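Local structure of CBS domain protein/ACT domain protein (Thermotoga maritima, 1VR9) at residues Gly54-Leu66 against Ser73-Val85. The protein is of unknown function, but its paired CBS domains and ACT domain are consistent with a regulatory role, and its family is tentatively linked to magnesium binding. Sequence-based numbering, arbitrary orientation.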
ATOM      1  N   GLY A  54      -5.346  -7.606  11.008  1.00 24.74           N
ATOM      2  CA  GLY A  54      -5.085  -6.227  10.597  1.00 24.92           C
ATOM      3  C   GLY A  54      -3.621  -5.923  10.344  1.00 25.47           C
ATOM      4  O   GLY A  54      -3.274  -4.755  10.086  1.00 26.24           O
ATOM      5  N   HIS A  55      -2.775  -6.955  10.379  1.00 25.24           N
ATOM      6  CA  HIS A  55      -1.342  -6.799  10.118  1.00 25.96           C
ATOM      7  C   HIS A  55      -1.089  -6.628   8.638  1.00 25.69           C
ATOM      8  O   HIS A  55      -1.791  -7.179   7.803  1.00 25.37           O
ATOM      9  CB  HIS A  55      -0.506  -7.994  10.573  1.00 26.84           C
ATOM     10  CG  HIS A  55      -0.500  -8.217  12.053  1.00 28.80           C
ATOM     11  ND1 HIS A  55      -0.897  -9.401  12.635  1.00 33.02           N
ATOM     12  CD2 HIS A  55      -0.111  -7.412  13.066  1.00 31.88           C
ATOM     13  CE1 HIS A  55      -0.766  -9.309  13.946  1.00 32.69           C
ATOM     14  NE2 HIS A  55      -0.296  -8.106  14.233  1.00 33.43           N
ATOM     15  N   PHE A  56      -0.043  -5.889   8.323  1.00 26.25           N
ATOM     16  CA  PHE A  56       0.368  -5.719   6.933  1.00 26.07           C
ATOM     17  C   PHE A  56       1.019  -6.975   6.357  1.00 26.10           C
ATOM     18  O   PHE A  56       1.915  -7.557   6.991  1.00 27.08           O
ATOM     19  CB  PHE A  56       1.328  -4.545   6.827  1.00 25.94           C
ATOM     20  CG  PHE A  56       2.009  -4.460   5.505  1.00 24.11           C
ATOM     21  CD1 PHE A  56       1.302  -4.126   4.351  1.00 26.21           C
ATOM     22  CD2 PHE A  56       3.373  -4.707   5.410  1.00 26.44           C
ATOM     23  CE1 PHE A  56       1.937  -4.055   3.141  1.00 25.08           C
ATOM     24  CE2 PHE A  56       4.007  -4.620   4.196  1.00 24.50           C
ATOM     25  CZ  PHE A  56       3.307  -4.306   3.077  1.00 24.09           C
ATOM     26  N   ARG A  57       0.569  -7.393   5.170  1.00 25.95           N
ATOM     27  CA  ARG A  57       1.082  -8.591   4.487  1.00 26.35           C
ATOM     28  C   ARG A  57       1.923  -8.315   3.255  1.00 26.20           C
ATOM     29  O   ARG A  57       2.920  -9.018   3.011  1.00 26.14           O
ATOM     30  CB  ARG A  57      -0.069  -9.529   4.086  1.00 27.42           C
ATOM     31  CG  ARG A  57      -0.686 -10.346   5.230  1.00 29.58           C
ATOM     32  CD  ARG A  57       0.034 -11.658   5.539  1.00 36.15           C
ATOM     33  NE  ARG A  57       0.626 -12.283   4.357  1.00 39.39           N
ATOM     34  CZ  ARG A  57       1.867 -12.768   4.289  1.00 41.60           C
ATOM     35  NH1 ARG A  57       2.672 -12.741   5.350  1.00 41.95           N
ATOM     36  NH2 ARG A  57       2.305 -13.311   3.153  1.00 43.07           N
ATOM     37  N   GLY A  58       1.532  -7.302   2.487  1.00 25.13           N
ATOM     38  CA  GLY A  58       2.243  -6.938   1.254  1.00 25.38           C
ATOM     39  C   GLY A  58       1.265  -6.231   0.344  1.00 25.27           C
ATOM     40  O   GLY A  58       0.251  -5.671   0.786  1.00 24.11           O
ATOM     41  N   VAL A  59       1.576  -6.242  -0.937  1.00 25.59           N
ATOM     42  CA  VAL A  59       0.752  -5.576  -1.914  1.00 26.30           C
ATOM     43  C   VAL A  59       0.484  -6.564  -3.045  1.00 26.90           C
ATOM     44  O   VAL A  59       1.279  -7.483  -3.266  1.00 28.17           O
ATOM     45  CB  VAL A  59       1.444  -4.287  -2.447  1.00 27.33           C
ATOM     46  CG1 VAL A  59       1.912  -3.393  -1.298  1.00 27.72           C
ATOM     47  CG2 VAL A  59       2.592  -4.626  -3.317  1.00 27.83           C
ATOM     48  N   VAL A  60      -0.636  -6.391  -3.727  1.00 27.04           N
ATOM     49  CA  VAL A  60      -0.933  -7.118  -4.962  1.00 27.67           C
ATOM     50  C   VAL A  60      -0.815  -6.148  -6.130  1.00 27.98           C
ATOM     51  O   VAL A  60      -1.378  -5.060  -6.093  1.00 27.16           O
ATOM     52  CB  VAL A  60      -2.342  -7.734  -4.949  1.00 28.22           C
ATOM     53  CG1 VAL A  60      -2.682  -8.366  -6.277  1.00 29.97           C
ATOM     54  CG2 VAL A  60      -2.416  -8.770  -3.862  1.00 29.29           C
ATOM     55  N   ASN A  61      -0.034  -6.544  -7.129  1.00 28.39           N
ATOM     56  CA  ASN A  61       0.119  -5.774  -8.384  1.00 28.45           C
ATOM     57  C   ASN A  61      -0.872  -6.320  -9.427  1.00 27.90           C
ATOM     58  O   ASN A  61      -0.944  -7.527  -9.629  1.00 26.39           O
ATOM     59  CB  ASN A  61       1.556  -5.914  -8.906  1.00 29.73           C
ATOM     60  CG  ASN A  61       2.595  -5.422  -7.905  1.00 32.38           C
ATOM     61  OD1 ASN A  61       2.761  -4.216  -7.700  1.00 38.75           O
ATOM     62  ND2 ASN A  61       3.295  -6.351  -7.284  1.00 38.82           N
ATOM     63  N   LYS A  62      -1.625  -5.434 -10.086  1.00 28.25           N
ATOM     64  CA  LYS A  62      -2.659  -5.811 -11.077  1.00 28.39           C
ATOM     65  C   LYS A  62      -2.188  -6.786 -12.148  1.00 28.86           C
ATOM     66  O   LYS A  62      -2.921  -7.693 -12.530  1.00 28.15           O
ATOM     67  CB  LYS A  62      -3.232  -4.544 -11.757  1.00 28.51           C
ATOM     68  CG  LYS A  62      -4.350  -4.795 -12.765  1.00 28.24           C
ATOM     69  CD  LYS A  62      -5.062  -3.485 -13.107  1.00 28.15           C
ATOM     70  CE  LYS A  62      -6.133  -3.655 -14.172  1.00 30.07           C
ATOM     71  NZ  LYS A  62      -6.674  -2.342 -14.612  1.00 29.68           N
ATOM     72  N   GLU A  63      -0.961  -6.583 -12.639  1.00 28.80           N
ATOM     73  CA  GLU A  63      -0.397  -7.402 -13.716  1.00 29.77           C
ATOM     74  C   GLU A  63      -0.317  -8.874 -13.319  1.00 28.93           C
ATOM     75  O   GLU A  63      -0.456  -9.761 -14.168  1.00 28.55           O
ATOM     76  CB  GLU A  63       1.005  -6.896 -14.106  1.00 29.80           C
ATOM     77  CG  GLU A  63       2.035  -7.067 -12.980  1.00 33.10           C
ATOM     78  CD  GLU A  63       3.451  -6.623 -13.338  1.00 33.54           C
ATOM     79  OE1 GLU A  63       3.750  -6.333 -14.524  1.00 39.48           O
ATOM     80  OE2 GLU A  63       4.280  -6.572 -12.397  1.00 40.45           O
ATOM     81  N   ASP A  64      -0.107  -9.120 -12.027  1.00 28.20           N
ATOM     82  CA  ASP A  64      -0.030 -10.474 -11.485  1.00 28.76           C
ATOM     83  C   ASP A  64      -1.380 -11.231 -11.449  1.00 28.27           C
ATOM     84  O   ASP A  64      -1.406 -12.443 -11.218  1.00 28.02           O
ATOM     85  CB  ASP A  64       0.605 -10.436 -10.086  1.00 28.67           C
ATOM     86  CG  ASP A  64       2.085 -10.058 -10.120  1.00 31.87           C
ATOM     87  OD1 ASP A  64       2.712 -10.158 -11.205  1.00 34.00           O
ATOM     88  OD2 ASP A  64       2.630  -9.674  -9.064  1.00 35.12           O
ATOM     89  N   LEU A  65      -2.495 -10.539 -11.685  1.00 27.65           N
ATOM     90  CA  LEU A  65      -3.805 -11.182 -11.679  1.00 27.87           C
ATOM     91  C   LEU A  65      -4.393 -11.456 -13.067  1.00 27.85           C
ATOM     92  O   LEU A  65      -5.498 -11.988 -13.168  1.00 27.75           O
ATOM     93  CB  LEU A  65      -4.790 -10.346 -10.849  1.00 27.65           C
ATOM     94  CG  LEU A  65      -4.298  -9.933  -9.448  1.00 26.99           C
ATOM     95  CD1 LEU A  65      -5.322  -9.029  -8.764  1.00 27.86           C
ATOM     96  CD2 LEU A  65      -3.970 -11.153  -8.592  1.00 26.42           C
ATOM     97  N   LEU A  66      -3.657 -11.109 -14.129  1.00 28.45           N
ATOM     98  CA  LEU A  66      -4.175 -11.156 -15.498  1.00 28.35           C
ATOM     99  C   LEU A  66      -4.743 -12.516 -15.911  1.00 28.11           C
ATOM    100  O   LEU A  66      -5.845 -12.591 -16.470  1.00 27.39           O
ATOM    101  CB  LEU A  66      -3.071 -10.738 -16.492  1.00 28.83           C
ATOM    102  CG  LEU A  66      -3.435 -10.651 -17.979  1.00 29.61           C
ATOM    103  CD1 LEU A  66      -4.436  -9.542 -18.237  1.00 31.53           C
ATOM    104  CD2 LEU A  66      -2.178 -10.453 -18.821  1.00 29.47           C
ATOM    105  N   SER A  73      -8.255 -16.986  -5.194  1.00 24.18           N
ATOM    106  CA  SER A  73      -7.802 -16.124  -4.089  1.00 24.22           C
ATOM    107  C   SER A  73      -6.517 -15.386  -4.447  1.00 25.25           C
ATOM    108  O   SER A  73      -5.705 -15.893  -5.238  1.00 25.93           O
ATOM    109  CB  SER A  73      -7.534 -16.999  -2.861  1.00 25.16           C
ATOM    110  OG  SER A  73      -7.038 -16.245  -1.785  1.00 25.57           O
ATOM    111  N   VAL A  74      -6.298 -14.239  -3.808  1.00 23.72           N
ATOM    112  CA  VAL A  74      -5.047 -13.484  -3.971  1.00 25.17           C
ATOM    113  C   VAL A  74      -3.969 -13.926  -2.962  1.00 25.12           C
ATOM    114  O   VAL A  74      -2.871 -13.364  -2.939  1.00 24.99           O
ATOM    115  CB  VAL A  74      -5.259 -11.967  -3.856  1.00 24.99           C
ATOM    116  CG1 VAL A  74      -6.311 -11.469  -4.872  1.00 26.06           C
ATOM    117  CG2 VAL A  74      -5.625 -11.554  -2.431  1.00 26.12           C
ATOM    118  N   PHE A  75      -4.293 -14.941  -2.155  1.00 25.41           N
ATOM    119  CA  PHE A  75      -3.459 -15.402  -1.041  1.00 25.90           C
ATOM    120  C   PHE A  75      -2.015 -15.652  -1.430  1.00 26.61           C
ATOM    121  O   PHE A  75      -1.121 -15.184  -0.735  1.00 27.73           O
ATOM    122  CB  PHE A  75      -4.060 -16.668  -0.425  1.00 26.37           C
ATOM    123  CG  PHE A  75      -3.423 -17.079   0.882  1.00 26.47           C
ATOM    124  CD1 PHE A  75      -3.824 -16.486   2.080  1.00 27.11           C
ATOM    125  CD2 PHE A  75      -2.443 -18.050   0.922  1.00 27.48           C
ATOM    126  CE1 PHE A  75      -3.249 -16.864   3.285  1.00 26.41           C
ATOM    127  CE2 PHE A  75      -1.877 -18.433   2.129  1.00 27.98           C
ATOM    128  CZ  PHE A  75      -2.276 -17.815   3.309  1.00 28.33           C
ATOM    129  N   ASN A  76      -1.799 -16.348  -2.549  1.00 25.78           N
ATOM    130  CA  ASN A  76      -0.450 -16.657  -3.043  1.00 25.08           C
ATOM    131  C   ASN A  76       0.149 -15.615  -3.985  1.00 25.38           C
ATOM    132  O   ASN A  76       1.245 -15.828  -4.491  1.00 23.77           O
ATOM    133  CB  ASN A  76      -0.455 -17.996  -3.797  1.00 24.95           C
ATOM    134  CG  ASN A  76      -0.784 -19.163  -2.908  1.00 26.17           C
ATOM    135  OD1 ASN A  76      -0.466 -19.151  -1.723  1.00 26.94           O
ATOM    136  ND2 ASN A  76      -1.395 -20.195  -3.478  1.00 27.14           N
ATOM    137  N   LYS A  77      -0.568 -14.520  -4.215  1.00 24.85           N
ATOM    138  CA  LYS A  77      -0.173 -13.504  -5.198  1.00 26.32           C
ATOM    139  C   LYS A  77       0.398 -12.224  -4.559  1.00 26.67           C
ATOM    140  O   LYS A  77       0.741 -11.251  -5.268  1.00 28.88           O
ATOM    141  CB  LYS A  77      -1.356 -13.189  -6.123  1.00 26.93           C
ATOM    142  CG  LYS A  77      -2.080 -14.422  -6.692  1.00 29.84           C
ATOM    143  CD  LYS A  77      -1.165 -15.319  -7.523  1.00 30.68           C
ATOM    144  CE  LYS A  77      -1.839 -16.643  -7.912  1.00 30.84           C
ATOM    145  NZ  LYS A  77      -0.981 -17.471  -8.810  1.00 31.14           N
ATOM    146  N   VAL A  78       0.574 -12.225  -3.242  1.00 26.42           N
ATOM    147  CA  VAL A  78       1.065 -11.017  -2.553  1.00 26.76           C
ATOM    148  C   VAL A  78       2.564 -10.843  -2.825  1.00 26.70           C
ATOM    149  O   VAL A  78       3.314 -11.809  -2.947  1.00 26.23           O
ATOM    150  CB  VAL A  78       0.789 -11.067  -1.030  1.00 28.01           C
ATOM    151  CG1 VAL A  78       1.293  -9.818  -0.322  1.00 29.56           C
ATOM    152  CG2 VAL A  78      -0.721 -11.257  -0.762  1.00 27.67           C
ATOM    153  N   SER A  79       2.982  -9.588  -2.867  1.00 26.09           N
ATOM    154  CA  SER A  79       4.347  -9.203  -3.181  1.00 26.15           C
ATOM    155  C   SER A  79       4.810  -8.167  -2.141  1.00 25.33           C
ATOM    156  O   SER A  79       3.979  -7.573  -1.441  1.00 25.36           O
ATOM    157  CB  SER A  79       4.336  -8.564  -4.580  1.00 26.48           C
ATOM    158  OG  SER A  79       3.963  -9.535  -5.542  1.00 30.76           O
ATOM    159  N   LEU A  80       6.121  -7.917  -2.096  1.00 25.53           N
ATOM    160  CA  LEU A  80       6.692  -6.783  -1.351  1.00 25.69           C
ATOM    161  C   LEU A  80       6.325  -6.754   0.144  1.00 25.71           C
ATOM    162  O   LEU A  80       5.839  -5.731   0.653  1.00 25.70           O
ATOM    163  CB  LEU A  80       6.284  -5.451  -2.000  1.00 25.89           C
ATOM    164  CG  LEU A  80       6.568  -5.269  -3.493  1.00 24.62           C
ATOM    165  CD1 LEU A  80       6.228  -3.870  -3.963  1.00 27.19           C
ATOM    166  CD2 LEU A  80       8.048  -5.602  -3.748  1.00 27.95           C
ATOM    167  N   PRO A  81       6.601  -7.853   0.863  1.00 25.90           N
ATOM    168  CA  PRO A  81       6.329  -7.847   2.296  1.00 26.09           C
ATOM    169  C   PRO A  81       7.162  -6.822   3.082  1.00 26.28           C
ATOM    170  O   PRO A  81       6.813  -6.538   4.232  1.00 27.79           O
ATOM    171  CB  PRO A  81       6.671  -9.281   2.735  1.00 26.28           C
ATOM    172  CG  PRO A  81       7.517  -9.825   1.684  1.00 25.49           C
ATOM    173  CD  PRO A  81       7.183  -9.133   0.415  1.00 26.25           C
ATOM    174  N   ASP A  82       8.241  -6.308   2.489  1.00 27.19           N
ATOM    175  CA  ASP A  82       9.151  -5.380   3.174  1.00 27.28           C
ATOM    176  C   ASP A  82       8.874  -3.918   2.840  1.00 26.68           C
ATOM    177  O   ASP A  82       9.609  -3.029   3.301  1.00 27.29           O
ATOM    178  CB  ASP A  82      10.619  -5.714   2.845  1.00 28.67           C
ATOM    179  CG  ASP A  82      10.958  -7.187   3.078  1.00 31.70           C
ATOM    180  OD1 ASP A  82      10.819  -7.682   4.232  1.00 36.80           O
ATOM    181  OD2 ASP A  82      11.373  -7.870   2.108  1.00 35.88           O
ATOM    182  N   PHE A  83       7.824  -3.667   2.044  1.00 24.83           N
ATOM    183  CA  PHE A  83       7.515  -2.325   1.524  1.00 24.32           C
ATOM    184  C   PHE A  83       6.546  -1.611   2.470  1.00 23.65           C
ATOM    185  O   PHE A  83       5.330  -1.683   2.318  1.00 24.36           O
ATOM    186  CB  PHE A  83       6.942  -2.409   0.098  1.00 24.31           C
ATOM    187  CG  PHE A  83       6.696  -1.083  -0.548  1.00 23.44           C
ATOM    188  CD1 PHE A  83       7.760  -0.250  -0.919  1.00 23.18           C
ATOM    189  CD2 PHE A  83       5.392  -0.669  -0.866  1.00 22.83           C
ATOM    190  CE1 PHE A  83       7.530   0.970  -1.545  1.00 22.81           C
ATOM    191  CE2 PHE A  83       5.168   0.517  -1.490  1.00 22.49           C
ATOM    192  CZ  PHE A  83       6.248   1.360  -1.829  1.00 23.71           C
ATOM    193  N   PHE A  84       7.113  -0.928   3.463  1.00 23.20           N
ATOM    194  CA  PHE A  84       6.329  -0.212   4.453  1.00 22.64           C
ATOM    195  C   PHE A  84       7.214   0.820   5.153  1.00 21.87           C
ATOM    196  O   PHE A  84       8.437   0.726   5.117  1.00 21.56           O
ATOM    197  CB  PHE A  84       5.763  -1.185   5.521  1.00 22.26           C
ATOM    198  CG  PHE A  84       6.824  -1.866   6.352  1.00 22.32           C
ATOM    199  CD1 PHE A  84       7.377  -1.241   7.453  1.00 23.53           C
ATOM    200  CD2 PHE A  84       7.298  -3.122   5.999  1.00 23.25           C
ATOM    201  CE1 PHE A  84       8.373  -1.853   8.195  1.00 25.15           C
ATOM    202  CE2 PHE A  84       8.268  -3.740   6.721  1.00 24.25           C
ATOM    203  CZ  PHE A  84       8.820  -3.118   7.829  1.00 23.41           C
ATOM    204  N   VAL A  85       6.571   1.775   5.811  1.00 21.57           N
ATOM    205  CA  VAL A  85       7.243   2.634   6.796  1.00 22.03           C
ATOM    206  C   VAL A  85       6.413   2.663   8.089  1.00 22.38           C
ATOM    207  O   VAL A  85       5.267   2.269   8.074  1.00 22.80           O
ATOM    208  CB  VAL A  85       7.473   4.065   6.268  1.00 22.48           C
ATOM    209  CG1 VAL A  85       8.461   4.029   5.145  1.00 21.72           C
ATOM    210  CG2 VAL A  85       6.172   4.750   5.841  1.00 22.07           C
TER
HETATM  211  O   HOH W   1       4.819  -8.294   5.638  1.00 37.51           O
HETATM  212  O   HOH W   2      -1.382 -13.739   1.986  1.00 43.95           O
HETATM  213  O   HOH W   3       1.236  -9.145  -6.794  1.00 24.08           O
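Val59 and Ser79 form a single antiparallel hydrogen-bonded pair: Val59 N gives a nearly straight bond to Ser79 O (2.8 Å, 169° at the hydrogen), and Ser79 N returns one to Val59 O (2.7 Å). Beside this bridge Gly58 lets the chains close up; its CA lies 3.4 Å from Val78 CG1, tighter than usual, and makes a CA-H...O contact with Ser79 O. Water links the chains further along. One molecule accepts from Asn61 N and Ser79 OG and donates to Asp64 OD2 and Lys77 O (2.6 Å from the water oxygen), so four bonds hold it. Apolar contacts flank the bridge. Val59 CG2 meets Leu80 CD1 at 3.8 Å, while Val60 CG2 lies against Val74 CB and Val78 CG2. The Phe56 ring, swung away from its own backbone N (chi1 169°), reaches the type I turn Leu80-Phe83, its edge toward Leu80 O and Pro81 O (CE2 to Pro81 O 3.4 Å). Loop 73-85, leading toward strand 85-86 of the second sheet, lies against the edge of strand 56-61 that faces away from strand 46-50. Val60, Leu65 and Val74 pack on Cys35 of helix 32-41, whereas Phe56 and Phe83 touch Pro107 in strand 105-109.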